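Side-chain contacts in piwi domain-containing protein (Vanderwaltozyma polyspora, PDB 5THE), which forms the C-terminal lobe of a budding-yeast Argonaute and binds RNA, probably serving RNA-guided recognition of target strands: residues M103-S108 and Q229-V234; K111-D116 and N233-M238; L188-R193 and D221-N226. All coordinates share one frame; numbering follows the deposited sequence.

Interaction 1 (M103-S108 and Q229-V234); sequences MDKFAS and QYNSNV. With nucleotides of chain B.
Phe-106 reaches from one helix into the flank of another, where Asn-231 and Val-234 receive it. Its ring carbon CG stands anti to the backbone N (chi1 179°), which swings the ring across to helix 228-241. At the root, CB lies 4.1 Å from Asn-231 ND2. Farther out, CD1 comes to 3.5 Å from Asn-231 CG, with the amide at the ring's edge and the two planes 79° apart; OD1 of that amide sits in the plane of the ring. CE1 then meets the backbone O of Asn-231 at 3.6 Å, and also Val-234 CG1 at 3.8 Å, the methyl that CZ touches as well. The other methyl of Val-234 faces the RNA: CG2 is 3.2 Å from O4' of A2 of chain B. That same sugar oxygen lies over one face of the Tyr-230 ring, at 3.3 Å from CE2. Asn-233 brings ND2 to within 2.9 Å of N3 of A2.

Asn-231 ND2 donates to Asp-109, which also forms a salt bridge with Lys-105. A flat, apolar phenylalanine suits the slot beside that amide. The chemistry implies a division of labour: segments 103-108 and 229-234, whose axes make an angle of 67°, are joined by ring-edge and methyl contacts, the amide satisfies its N-H on an acid next door, and the far flank of helix 228-241 is given to the nucleotide.

Interaction 2 (K111-D116 and N233-M238); sequences KQLGVD and NVVMKM. With nucleotides of chain B.
Val-235 is the meeting point, with one methyl for each of two partners in 111-116. Its CG1 lies 3.9 Å from Leu-113 CD1. Its CG2 packs against Val-115 so evenly that CB, CG1 and CG2 of that residue are all about 3.9 Å from it, one methyl resting on the whole branch point. The torsion explains the split: CG1 sits between the backbone N and the carbonyl carbon (chi1 77°), so CG2 is anti to the N and runs past Val-115 in the opposite sense. Compact branched residues suit such a buried, wholly apolar seam.

What sets Leu-113 and Val-115 in place is the turn between them. Gly-114 ends helix 95-111 in a Schellman motif, and at its phi of 110° a side chain would jam against the carbonyl O of Leu-113, which calls for glycine. Lys-111 NZ and Asp-116 OD1 form a salt bridge at 3.1 Å, with weak hydrogen-bond geometry, that spans the ends of the segment.

On the RNA side of the helix, Lys-237, its chain folded rather than extended, brings NZ to OP1 of A3 of chain B at 2.7 Å; NZ is also hydrogen-bonded to Ile-549 O and forms a salt bridge with another RNA phosphate. A methionine in its place would probably deprive these phosphates of this positive partner and leave the Ile-549 carbonyl without this donor.

Helix 228-241 is thus lodged between the RNA and the end of helix 95-111, with Phe-106 and Val-110 also against Val-235, Phe-69 against Val-115, and Met-238 leading on to strands 185-191 and 215-219.

Interaction 3 (L188-R193 and D221-N226); sequences LYVLRR and DNFKKN. With nucleotides of chain B.
The carbonyl O of Arg-192 is gripped by two waters, and both lead to Asp-221. Water 1 donates to Arg-192 O at 2.7 Å and accepts from Asp-221 N at 2.9 Å. Water 2 donates to the same oxygen at 2.8 Å, and gives another proton to Asp-221 OD1 at 3.1 Å. An aspartate fits here because its backbone N-H can donate to one water while its carboxylate OD1 accepts from the other, and the Arg-192 guanidinium is held to Asn-85 and Thr-89.

Beyond the two waters the contact is apolar. Phe-223, its CG anti to the backbone N (chi1 -173°), sends its ring to the strand. Leu-188 CD2 meets the outer end of the ring, 4.0 Å from CE2, and Val-190 CG2 reaches CD2 more loosely, at 4.4 Å. Two residues apart on a strand, Leu-188 and Val-190 point the same way and offer the ring a common apolar surface; Met-103 and Val-218 also touch Phe-223.

One residue earlier, Asn-222 turns to the RNA. Its ND2 donates to OP2 of A2 of chain B at 3.2 Å in a practically straight bond (179°); a neutral amide N-H thus holds the phosphate oxygen. Strand 185-191 pairs in parallel with 77-85 and with 215-219, which runs straight into helix 220-223. Parallel strands covered by helices, with an RNA phosphate held by that helix, are consistent with the Rossmann-like MID domain of Argonautes.

From the N terminus, helix 95-111 supplies the first half of interaction 1, and the turn that follows it supplies the first half of interaction 2. The chain then runs through the parallel strands before coming back on helix 228-241, where both loops close on overlapping residues. Interactions 1 and 2 thus begin one after the other and end on the same stretch of that helix, sharing Asn-233 and Val-234. Interaction 3 spans a shorter loop, from strand 185-191 to helix 220-223, enclosed by both. Contacts between them, such as Phe-106 with Met-238 and Lys-105 with the Asn-226 carbonyl, tie helices 95-111, 220-223 and 228-241 to the parallel strands.

Interaction 1 (M103-S108 and Q229-V234)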
loop_
_atom_site.group_PDB
_atom_site.type_symbol
_atom_site.label_atom_id
_atom_site.label_comp_id
_atom_site.label_asym_id
_atom_site.label_seq_id
_atom_site.Cartn_x
_atom_site.Cartn_y
_atom_site.Cartn_z
ATOM N N MET A 103 -26.329 -7.269 2.726
ATOM C CA MET A 103 -25.529 -8.230 1.976
ATOM C C MET A 103 -26.038 -8.361 0.550
ATOM O O MET A 103 -25.249 -8.507 -0.393
ATOM C CB MET A 103 -25.557 -9.594 2.672
ATOM C CG MET A 103 -24.802 -9.633 4.001
ATOM S SD MET A 103 -23.070 -9.169 3.822
ATOM C CE MET A 103 -22.414 -10.662 3.067
ATOM N N ASP A 104 -27.353 -8.297 0.372
ATOM C CA ASP A 104 -27.910 -8.421 -0.968
ATOM C C ASP A 104 -27.636 -7.176 -1.795
ATOM O O ASP A 104 -27.300 -7.267 -2.984
ATOM C CB ASP A 104 -29.411 -8.684 -0.891
ATOM C CG ASP A 104 -30.000 -9.015 -2.243
ATOM O OD1 ASP A 104 -29.847 -10.176 -2.671
ATOM O OD2 ASP A 104 -30.596 -8.122 -2.879
ATOM N N LYS A 105 -27.798 -6.003 -1.192
ATOM C CA LYS A 105 -27.474 -4.773 -1.899
ATOM C C LYS A 105 -25.985 -4.719 -2.232
ATOM O O LYS A 105 -25.599 -4.290 -3.325
ATOM C CB LYS A 105 -27.904 -3.574 -1.055
ATOM C CG LYS A 105 -27.415 -2.224 -1.550
ATOM C CD LYS A 105 -28.380 -1.591 -2.520
ATOM C CE LYS A 105 -28.131 -0.090 -2.617
ATOM N NZ LYS A 105 -26.682 0.249 -2.662
ATOM N N PHE A 106 -25.135 -5.165 -1.303
ATOM C CA PHE A 106 -23.701 -5.226 -1.571
ATOM C C PHE A 106 -23.402 -6.075 -2.804
ATOM O O PHE A 106 -22.720 -5.621 -3.733
ATOM C CB PHE A 106 -22.954 -5.781 -0.353
ATOM C CG PHE A 106 -21.473 -5.892 -0.568
ATOM C CD1 PHE A 106 -20.659 -4.784 -0.427
ATOM C CD2 PHE A 106 -20.900 -7.100 -0.935
ATOM C CE1 PHE A 106 -19.280 -4.877 -0.635
ATOM C CE2 PHE A 106 -19.530 -7.206 -1.151
ATOM C CZ PHE A 106 -18.718 -6.094 -0.995
ATOM N N ALA A 107 -23.901 -7.319 -2.829
ATOM C CA ALA A 107 -23.597 -8.212 -3.942
ATOM C C ALA A 107 -24.012 -7.590 -5.277
ATOM O O ALA A 107 -23.246 -7.609 -6.248
ATOM C CB ALA A 107 -24.273 -9.566 -3.739
ATOM N N SER A 108 -25.209 -7.010 -5.341
ATOM C CA SER A 108 -25.653 -6.476 -6.627
ATOM C C SER A 108 -24.920 -5.184 -6.968
ATOM O O SER A 108 -24.604 -4.939 -8.137
ATOM C CB SER A 108 -27.167 -6.270 -6.633
ATOM O OG SER A 108 -27.555 -5.341 -5.648
ATOM N N GLN A 229 -21.246 3.844 -2.968
ATOM C CA GLN A 229 -19.861 4.291 -2.891
ATOM C C GLN A 229 -19.092 3.513 -1.822
ATOM O O GLN A 229 -17.956 3.075 -2.051
ATOM C CB GLN A 229 -19.824 5.796 -2.611
ATOM C CG GLN A 229 -18.439 6.374 -2.333
ATOM C CD GLN A 229 -17.613 6.609 -3.592
ATOM O OE1 GLN A 229 -17.431 5.706 -4.413
ATOM N NE2 GLN A 229 -17.108 7.829 -3.746
ATOM N N TYR A 230 -19.696 3.337 -0.643
ATOM C CA TYR A 230 -19.063 2.537 0.404
ATOM C C TYR A 230 -18.826 1.112 -0.075
ATOM O O TYR A 230 -17.739 0.545 0.105
ATOM C CB TYR A 230 -19.950 2.558 1.651
ATOM C CG TYR A 230 -19.459 1.732 2.812
ATOM C CD1 TYR A 230 -19.734 0.365 2.901
ATOM C CD2 TYR A 230 -18.749 2.320 3.838
ATOM C CE1 TYR A 230 -19.303 -0.380 3.978
ATOM C CE2 TYR A 230 -18.310 1.581 4.900
ATOM C CZ TYR A 230 -18.584 0.237 4.967
ATOM O OH TYR A 230 -18.148 -0.473 6.060
ATOM N N ASN A 231 -19.845 0.514 -0.700
ATOM C CA ASN A 231 -19.715 -0.856 -1.175
ATOM C C ASN A 231 -18.649 -0.967 -2.247
ATOM O O ASN A 231 -17.883 -1.935 -2.263
ATOM C CB ASN A 231 -21.063 -1.359 -1.685
ATOM C CG ASN A 231 -22.050 -1.553 -0.555
ATOM O OD1 ASN A 231 -21.662 -1.572 0.623
ATOM N ND2 ASN A 231 -23.318 -1.700 -0.893
ATOM N N SER A 232 -18.586 0.013 -3.155
ATOM C CA SER A 232 -17.562 -0.005 -4.194
ATOM C C SER A 232 -16.164 0.058 -3.589
ATOM O O SER A 232 -15.245 -0.632 -4.049
ATOM C CB SER A 232 -17.768 1.162 -5.161
ATOM O OG SER A 232 -19.080 1.162 -5.689
ATOM N N ASN A 233 -15.975 0.895 -2.568
ATOM C CA ASN A 233 -14.663 0.985 -1.935
ATOM C C ASN A 233 -14.306 -0.311 -1.220
ATOM O O ASN A 233 -13.168 -0.778 -1.315
ATOM C CB ASN A 233 -14.631 2.169 -0.967
ATOM C CG ASN A 233 -14.655 3.507 -1.698
ATOM O OD1 ASN A 233 -14.370 3.576 -2.885
ATOM N ND2 ASN A 233 -15.001 4.566 -0.989
ATOM N N VAL A 234 -15.269 -0.893 -0.495
ATOM C CA VAL A 234 -15.022 -2.137 0.230
ATOM C C VAL A 234 -14.522 -3.213 -0.721
ATOM O O VAL A 234 -13.540 -3.909 -0.440
ATOM C CB VAL A 234 -16.296 -2.589 0.971
ATOM C CG1 VAL A 234 -16.181 -4.063 1.381
ATOM C CG2 VAL A 234 -16.548 -1.701 2.209
ATOM P P A B 2 -15.045 0.685 8.044
ATOM O OP1 A B 2 -14.657 1.880 8.834
ATOM O OP2 A B 2 -16.482 0.295 7.889
ATOM O "O5'" A B 2 -14.396 0.821 6.598
ATOM C "C5'" A B 2 -14.283 -0.309 5.730
ATOM C "C4'" A B 2 -14.087 0.124 4.305
ATOM O "O4'" A B 2 -15.298 0.752 3.830
ATOM C "C3'" A B 2 -13.026 1.185 4.078
ATOM O "O3'" A B 2 -11.736 0.649 4.038
ATOM C "C2'" A B 2 -13.470 1.816 2.766
ATOM O "O2'" A B 2 -13.183 0.944 1.682
ATOM C "C1'" A B 2 -14.979 1.826 2.963
ATOM N N9 A B 2 -15.472 3.054 3.616
ATOM C C8 A B 2 -15.556 3.291 4.966
ATOM N N7 A B 2 -16.080 4.443 5.276
ATOM C C5 A B 2 -16.389 4.989 4.034
ATOM C C6 A B 2 -16.971 6.205 3.688
ATOM N N6 A B 2 -17.347 7.081 4.621
ATOM N N1 A B 2 -17.135 6.473 2.365
ATOM C C2 A B 2 -16.734 5.549 1.474
ATOM N N3 A B 2 -16.162 4.352 1.683
ATOM C C4 A B 2 -16.018 4.150 2.997
ATOM P P A B 3 -10.505 1.522 4.560
ATOM O OP1 A B 3 -9.361 0.565 4.461
ATOM O OP2 A B 3 -10.842 2.168 5.863
ATOM O "O5'" A B 3 -10.359 2.668 3.458
ATOM C "C5'" A B 3 -10.043 2.326 2.118
ATOM C "C4'" A B 3 -10.237 3.494 1.193
ATOM O "O4'" A B 3 -11.640 3.844 1.084
ATOM C "C3'" A B 3 -9.572 4.789 1.618
ATOM O "O3'" A B 3 -8.201 4.786 1.313
ATOM C "C2'" A B 3 -10.359 5.824 0.833
ATOM O "O2'" A B 3 -9.936 5.845 -0.525
ATOM C "C1'" A B 3 -11.771 5.237 0.910
ATOM N N9 A B 3 -12.447 5.776 2.089
ATOM C C8 A B 3 -12.299 5.370 3.398
ATOM N N7 A B 3 -13.000 6.096 4.236
ATOM C C5 A B 3 -13.631 7.021 3.423
ATOM C C6 A B 3 -14.500 8.058 3.736
ATOM N N6 A B 3 -14.886 8.302 5.001
ATOM N N1 A B 3 -14.946 8.801 2.701
ATOM C C2 A B 3 -14.524 8.508 1.453
ATOM N N3 A B 3 -13.688 7.555 1.028
ATOM C C4 A B 3 -13.283 6.849 2.093
#

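Interaction 2 (K111-D116 and N233-M238)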
loop_
_atom_site.group_PDB
_atom_site.type_symbol
_atom_site.label_atom_id
_atom_site.label_comp_id
_atom_site.label_asym_id
_atom_site.label_seq_id
_atom_site.Cartn_x
_atom_site.Cartn_y
_atom_site.Cartn_z
ATOM N N LYS A 111 -21.431 -6.329 -8.283
ATOM C CA LYS A 111 -21.515 -7.027 -9.559
ATOM C C LYS A 111 -21.223 -6.082 -10.714
ATOM O O LYS A 111 -20.545 -6.459 -11.675
ATOM C CB LYS A 111 -22.894 -7.670 -9.724
ATOM C CG LYS A 111 -22.914 -8.766 -10.790
ATOM C CD LYS A 111 -24.303 -9.362 -11.009
ATOM C CE LYS A 111 -24.221 -10.584 -11.923
ATOM N NZ LYS A 111 -23.179 -11.554 -11.453
ATOM N N GLN A 112 -21.695 -4.834 -10.610
ATOM C CA GLN A 112 -21.499 -3.827 -11.653
ATOM C C GLN A 112 -20.025 -3.550 -11.923
ATOM O O GLN A 112 -19.671 -3.066 -13.006
ATOM C CB GLN A 112 -22.194 -2.521 -11.254
ATOM C CG GLN A 112 -23.691 -2.636 -10.960
ATOM C CD GLN A 112 -24.531 -2.897 -12.206
ATOM O OE1 GLN A 112 -24.418 -3.949 -12.840
ATOM N NE2 GLN A 112 -25.379 -1.934 -12.562
ATOM N N LEU A 113 -19.161 -3.802 -10.945
ATOM C CA LEU A 113 -17.730 -3.599 -11.122
ATOM C C LEU A 113 -17.019 -4.852 -11.613
ATOM O O LEU A 113 -15.825 -4.787 -11.923
ATOM C CB LEU A 113 -17.108 -3.124 -9.797
ATOM C CG LEU A 113 -17.765 -1.848 -9.257
ATOM C CD1 LEU A 113 -17.430 -1.609 -7.797
ATOM C CD2 LEU A 113 -17.346 -0.655 -10.103
ATOM N N GLY A 114 -17.721 -5.982 -11.674
ATOM C CA GLY A 114 -17.171 -7.231 -12.163
ATOM C C GLY A 114 -16.948 -8.290 -11.106
ATOM O O GLY A 114 -16.440 -9.370 -11.434
ATOM N N VAL A 115 -17.299 -8.028 -9.851
ATOM C CA VAL A 115 -17.102 -8.982 -8.769
ATOM C C VAL A 115 -18.436 -9.650 -8.484
ATOM O O VAL A 115 -19.412 -8.984 -8.111
ATOM C CB VAL A 115 -16.557 -8.298 -7.509
ATOM C CG1 VAL A 115 -16.257 -9.337 -6.454
ATOM C CG2 VAL A 115 -15.332 -7.465 -7.861
ATOM N N ASP A 116 -18.472 -10.960 -8.644
ATOM C CA ASP A 116 -19.690 -11.749 -8.518
ATOM C C ASP A 116 -19.602 -12.540 -7.215
ATOM O O ASP A 116 -18.816 -13.491 -7.111
ATOM C CB ASP A 116 -19.854 -12.654 -9.743
ATOM C CG ASP A 116 -21.129 -13.476 -9.711
ATOM O OD1 ASP A 116 -22.096 -13.077 -9.023
ATOM O OD2 ASP A 116 -21.157 -14.527 -10.395
ATOM N N ASN A 233 -15.975 0.895 -2.568
ATOM C CA ASN A 233 -14.663 0.985 -1.935
ATOM C C ASN A 233 -14.306 -0.311 -1.220
ATOM O O ASN A 233 -13.168 -0.778 -1.315
ATOM C CB ASN A 233 -14.631 2.169 -0.967
ATOM C CG ASN A 233 -14.655 3.507 -1.698
ATOM O OD1 ASN A 233 -14.370 3.576 -2.885
ATOM N ND2 ASN A 233 -15.001 4.566 -0.989
ATOM N N VAL A 234 -15.269 -0.893 -0.495
ATOM C CA VAL A 234 -15.022 -2.137 0.230
ATOM C C VAL A 234 -14.522 -3.213 -0.721
ATOM O O VAL A 234 -13.540 -3.909 -0.440
ATOM C CB VAL A 234 -16.296 -2.589 0.971
ATOM C CG1 VAL A 234 -16.181 -4.063 1.381
ATOM C CG2 VAL A 234 -16.548 -1.701 2.209
ATOM N N VAL A 235 -15.192 -3.367 -1.866
ATOM C CA VAL A 235 -14.870 -4.479 -2.754
ATOM C C VAL A 235 -13.561 -4.245 -3.489
ATOM O O VAL A 235 -12.965 -5.203 -3.988
ATOM C CB VAL A 235 -16.043 -4.730 -3.728
ATOM C CG1 VAL A 235 -16.069 -3.698 -4.858
ATOM C CG2 VAL A 235 -16.025 -6.167 -4.259
ATOM N N MET A 236 -13.084 -2.997 -3.569
ATOM C CA MET A 236 -11.746 -2.771 -4.102
ATOM C C MET A 236 -10.738 -3.619 -3.350
ATOM O O MET A 236 -9.908 -4.318 -3.952
ATOM C CB MET A 236 -11.378 -1.291 -4.012
ATOM C CG MET A 236 -12.192 -0.404 -4.965
ATOM S SD MET A 236 -11.628 1.295 -5.024
ATOM C CE MET A 236 -10.371 1.264 -6.296
ATOM N N LYS A 237 -10.847 -3.614 -2.021
ATOM C CA LYS A 237 -9.925 -4.362 -1.176
ATOM C C LYS A 237 -10.128 -5.858 -1.336
ATOM O O LYS A 237 -9.156 -6.610 -1.440
ATOM C CB LYS A 237 -10.099 -3.924 0.289
ATOM C CG LYS A 237 -9.713 -2.458 0.514
ATOM C CD LYS A 237 -10.695 -1.692 1.415
ATOM C CE LYS A 237 -10.684 -2.182 2.866
ATOM N NZ LYS A 237 -9.369 -2.011 3.569
ATOM N N MET A 238 -11.388 -6.305 -1.357
ATOM C CA MET A 238 -11.674 -7.722 -1.553
ATOM C C MET A 238 -11.071 -8.216 -2.854
ATOM O O MET A 238 -10.414 -9.264 -2.894
ATOM C CB MET A 238 -13.182 -7.950 -1.559
ATOM C CG MET A 238 -13.862 -7.570 -0.247
ATOM S SD MET A 238 -15.640 -7.832 -0.394
ATOM C CE MET A 238 -16.163 -7.722 1.333
ATOM P P A B 2 -15.045 0.685 8.044
ATOM O OP1 A B 2 -14.657 1.880 8.834
ATOM O OP2 A B 2 -16.482 0.295 7.889
ATOM O "O5'" A B 2 -14.396 0.821 6.598
ATOM C "C5'" A B 2 -14.283 -0.309 5.730
ATOM C "C4'" A B 2 -14.087 0.124 4.305
ATOM O "O4'" A B 2 -15.298 0.752 3.830
ATOM C "C3'" A B 2 -13.026 1.185 4.078
ATOM O "O3'" A B 2 -11.736 0.649 4.038
ATOM C "C2'" A B 2 -13.470 1.816 2.766
ATOM O "O2'" A B 2 -13.183 0.944 1.682
ATOM C "C1'" A B 2 -14.979 1.826 2.963
ATOM N N9 A B 2 -15.472 3.054 3.616
ATOM C C8 A B 2 -15.556 3.291 4.966
ATOM N N7 A B 2 -16.080 4.443 5.276
ATOM C C5 A B 2 -16.389 4.989 4.034
ATOM C C6 A B 2 -16.971 6.205 3.688
ATOM N N6 A B 2 -17.347 7.081 4.621
ATOM N N1 A B 2 -17.135 6.473 2.365
ATOM C C2 A B 2 -16.734 5.549 1.474
ATOM N N3 A B 2 -16.162 4.352 1.683
ATOM C C4 A B 2 -16.018 4.150 2.997
ATOM P P A B 3 -10.505 1.522 4.560
ATOM O OP1 A B 3 -9.361 0.565 4.461
ATOM O OP2 A B 3 -10.842 2.168 5.863
ATOM O "O5'" A B 3 -10.359 2.668 3.458
ATOM C "C5'" A B 3 -10.043 2.326 2.118
ATOM C "C4'" A B 3 -10.237 3.494 1.193
ATOM O "O4'" A B 3 -11.640 3.844 1.084
ATOM C "C3'" A B 3 -9.572 4.789 1.618
ATOM O "O3'" A B 3 -8.201 4.786 1.313
ATOM C "C2'" A B 3 -10.359 5.824 0.833
ATOM O "O2'" A B 3 -9.936 5.845 -0.525
ATOM C "C1'" A B 3 -11.771 5.237 0.910
ATOM N N9 A B 3 -12.447 5.776 2.089
ATOM C C8 A B 3 -12.299 5.370 3.398
ATOM N N7 A B 3 -13.000 6.096 4.236
ATOM C C5 A B 3 -13.631 7.021 3.423
ATOM C C6 A B 3 -14.500 8.058 3.736
ATOM N N6 A B 3 -14.886 8.302 5.001
ATOM N N1 A B 3 -14.946 8.801 2.701
ATOM C C2 A B 3 -14.524 8.508 1.453
ATOM N N3 A B 3 -13.688 7.555 1.028
ATOM C C4 A B 3 -13.283 6.849 2.093
#

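Interaction 3 (L188-R193 and D221-N226)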
loop_
_atom_site.group_PDB
_atom_site.type_symbol
_atom_site.label_atom_id
_atom_site.label_comp_id
_atom_site.label_asym_id
_atom_site.label_seq_id
_atom_site.Cartn_x
_atom_site.Cartn_y
_atom_site.Cartn_z
ATOM N N LEU A 188 -16.740 -11.830 5.508
ATOM C CA LEU A 188 -17.007 -10.430 5.832
ATOM C C LEU A 188 -17.323 -10.337 7.320
ATOM O O LEU A 188 -18.396 -10.753 7.764
ATOM C CB LEU A 188 -18.149 -9.877 4.982
ATOM C CG LEU A 188 -18.560 -8.441 5.306
ATOM C CD1 LEU A 188 -17.372 -7.478 5.139
ATOM C CD2 LEU A 188 -19.752 -8.025 4.439
ATOM N N TYR A 189 -16.380 -9.830 8.098
ATOM C CA TYR A 189 -16.647 -9.569 9.502
ATOM C C TYR A 189 -17.416 -8.255 9.612
ATOM O O TYR A 189 -16.947 -7.213 9.139
ATOM C CB TYR A 189 -15.345 -9.505 10.292
ATOM C CG TYR A 189 -14.652 -10.832 10.462
ATOM C CD1 TYR A 189 -15.283 -11.887 11.119
ATOM C CD2 TYR A 189 -13.341 -11.019 10.017
ATOM C CE1 TYR A 189 -14.646 -13.097 11.293
ATOM C CE2 TYR A 189 -12.696 -12.239 10.187
ATOM C CZ TYR A 189 -13.355 -13.274 10.827
ATOM O OH TYR A 189 -12.730 -14.491 11.006
ATOM N N VAL A 190 -18.601 -8.308 10.214
ATOM C CA VAL A 190 -19.438 -7.129 10.418
ATOM C C VAL A 190 -19.362 -6.783 11.898
ATOM O O VAL A 190 -19.902 -7.511 12.743
ATOM C CB VAL A 190 -20.884 -7.374 9.972
ATOM C CG1 VAL A 190 -21.746 -6.141 10.208
ATOM C CG2 VAL A 190 -20.913 -7.768 8.482
ATOM N N LEU A 191 -18.689 -5.682 12.220
ATOM C CA LEU A 191 -18.414 -5.338 13.617
ATOM C C LEU A 191 -19.551 -4.511 14.188
ATOM O O LEU A 191 -19.908 -3.471 13.628
ATOM C CB LEU A 191 -17.103 -4.561 13.747
ATOM C CG LEU A 191 -15.934 -5.151 12.969
ATOM C CD1 LEU A 191 -14.723 -4.259 13.105
ATOM C CD2 LEU A 191 -15.626 -6.564 13.446
ATOM N N ARG A 192 -20.105 -4.954 15.320
ATOM C CA ARG A 192 -21.169 -4.175 15.947
ATOM C C ARG A 192 -20.679 -2.791 16.365
ATOM O O ARG A 192 -21.403 -1.799 16.225
ATOM C CB ARG A 192 -21.737 -4.928 17.151
ATOM C CG ARG A 192 -22.719 -4.104 17.984
ATOM C CD ARG A 192 -24.077 -4.767 18.033
ATOM N NE ARG A 192 -25.057 -4.014 18.809
ATOM C CZ ARG A 192 -25.460 -4.342 20.031
ATOM N NH1 ARG A 192 -24.972 -5.412 20.643
ATOM N NH2 ARG A 192 -26.360 -3.595 20.645
ATOM N N ARG A 193 -19.455 -2.695 16.880
ATOM C CA ARG A 193 -18.894 -1.415 17.299
ATOM C C ARG A 193 -17.551 -1.215 16.609
ATOM O O ARG A 193 -16.721 -2.129 16.595
ATOM C CB ARG A 193 -18.726 -1.347 18.837
ATOM C CG ARG A 193 -19.948 -1.832 19.667
ATOM C CD ARG A 193 -20.977 -0.731 19.976
ATOM N NE ARG A 193 -20.737 -0.079 21.269
ATOM C CZ ARG A 193 -21.643 0.051 22.239
ATOM N NH1 ARG A 193 -22.875 -0.416 22.075
ATOM N NH2 ARG A 193 -21.320 0.659 23.374
ATOM N N ASP A 221 -22.385 0.147 11.576
ATOM C CA ASP A 221 -23.099 1.416 11.410
ATOM C C ASP A 221 -22.743 2.099 10.098
ATOM O O ASP A 221 -23.526 2.924 9.613
ATOM C CB ASP A 221 -22.846 2.365 12.583
ATOM C CG ASP A 221 -23.578 1.925 13.853
ATOM O OD1 ASP A 221 -24.579 1.183 13.739
ATOM O OD2 ASP A 221 -23.157 2.320 14.965
ATOM N N ASN A 222 -21.610 1.745 9.496
ATOM C CA ASN A 222 -21.310 2.217 8.151
ATOM C C ASN A 222 -21.981 1.346 7.100
ATOM O O ASN A 222 -22.698 1.848 6.224
ATOM C CB ASN A 222 -19.801 2.227 7.914
ATOM C CG ASN A 222 -19.081 3.215 8.777
ATOM O OD1 ASN A 222 -19.649 4.223 9.192
ATOM N ND2 ASN A 222 -17.807 2.937 9.056
ATOM N N PHE A 223 -21.730 0.037 7.169
ATOM C CA PHE A 223 -22.219 -0.899 6.161
ATOM C C PHE A 223 -23.728 -0.800 6.009
ATOM O O PHE A 223 -24.251 -0.801 4.887
ATOM C CB PHE A 223 -21.806 -2.321 6.559
ATOM C CG PHE A 223 -22.108 -3.372 5.522
ATOM C CD1 PHE A 223 -21.887 -3.124 4.176
ATOM C CD2 PHE A 223 -22.585 -4.623 5.899
ATOM C CE1 PHE A 223 -22.164 -4.096 3.225
ATOM C CE2 PHE A 223 -22.853 -5.608 4.949
ATOM C CZ PHE A 223 -22.640 -5.339 3.611
ATOM N N LYS A 224 -24.442 -0.688 7.132
ATOM C CA LYS A 224 -25.902 -0.689 7.118
ATOM C C LYS A 224 -26.499 0.491 6.355
ATOM O O LYS A 224 -27.700 0.471 6.070
ATOM C CB LYS A 224 -26.428 -0.710 8.560
ATOM C CG LYS A 224 -26.429 0.639 9.237
ATOM C CD LYS A 224 -26.645 0.492 10.740
ATOM C CE LYS A 224 -27.756 -0.499 11.054
ATOM N NZ LYS A 224 -29.050 -0.116 10.431
ATOM N N LYS A 225 -25.708 1.512 6.014
ATOM C CA LYS A 225 -26.242 2.626 5.234
ATOM C C LYS A 225 -26.526 2.235 3.789
ATOM O O LYS A 225 -27.251 2.953 3.099
ATOM C CB LYS A 225 -25.271 3.813 5.250
ATOM C CG LYS A 225 -24.963 4.376 6.632
ATOM C CD LYS A 225 -23.824 5.372 6.531
ATOM C CE LYS A 225 -23.379 5.828 7.900
ATOM N NZ LYS A 225 -22.254 6.802 7.876
ATOM N N ASN A 226 -25.958 1.133 3.311
ATOM C CA ASN A 226 -26.226 0.625 1.962
ATOM C C ASN A 226 -25.826 1.627 0.880
ATOM O O ASN A 226 -26.530 1.810 -0.113
ATOM C CB ASN A 226 -27.692 0.212 1.814
ATOM C CG ASN A 226 -28.079 -0.865 2.801
ATOM O OD1 ASN A 226 -27.282 -1.760 3.082
ATOM N ND2 ASN A 226 -29.293 -0.778 3.350
ATOM P P A B 2 -15.045 0.685 8.044
ATOM O OP1 A B 2 -14.657 1.880 8.834
ATOM O OP2 A B 2 -16.482 0.295 7.889
ATOM O "O5'" A B 2 -14.396 0.821 6.598
ATOM C "C5'" A B 2 -14.283 -0.309 5.730
ATOM C "C4'" A B 2 -14.087 0.124 4.305
ATOM O "O4'" A B 2 -15.298 0.752 3.830
ATOM C "C3'" A B 2 -13.026 1.185 4.078
ATOM O "O3'" A B 2 -11.736 0.649 4.038
ATOM C "C2'" A B 2 -13.470 1.816 2.766
ATOM O "O2'" A B 2 -13.183 0.944 1.682
ATOM C "C1'" A B 2 -14.979 1.826 2.963
ATOM N N9 A B 2 -15.472 3.054 3.616
ATOM C C8 A B 2 -15.556 3.291 4.966
ATOM N N7 A B 2 -16.080 4.443 5.276
ATOM C C5 A B 2 -16.389 4.989 4.034
ATOM C C6 A B 2 -16.971 6.205 3.688
ATOM N N6 A B 2 -17.347 7.081 4.621
ATOM N N1 A B 2 -17.135 6.473 2.365
ATOM C C2 A B 2 -16.734 5.549 1.474
ATOM N N3 A B 2 -16.162 4.352 1.683
ATOM C C4 A B 2 -16.018 4.150 2.997
HETATM O O HOH W 1 -21.322 -0.039 14.220
HETATM O O HOH W 2 -24.020 -1.323 15.521
#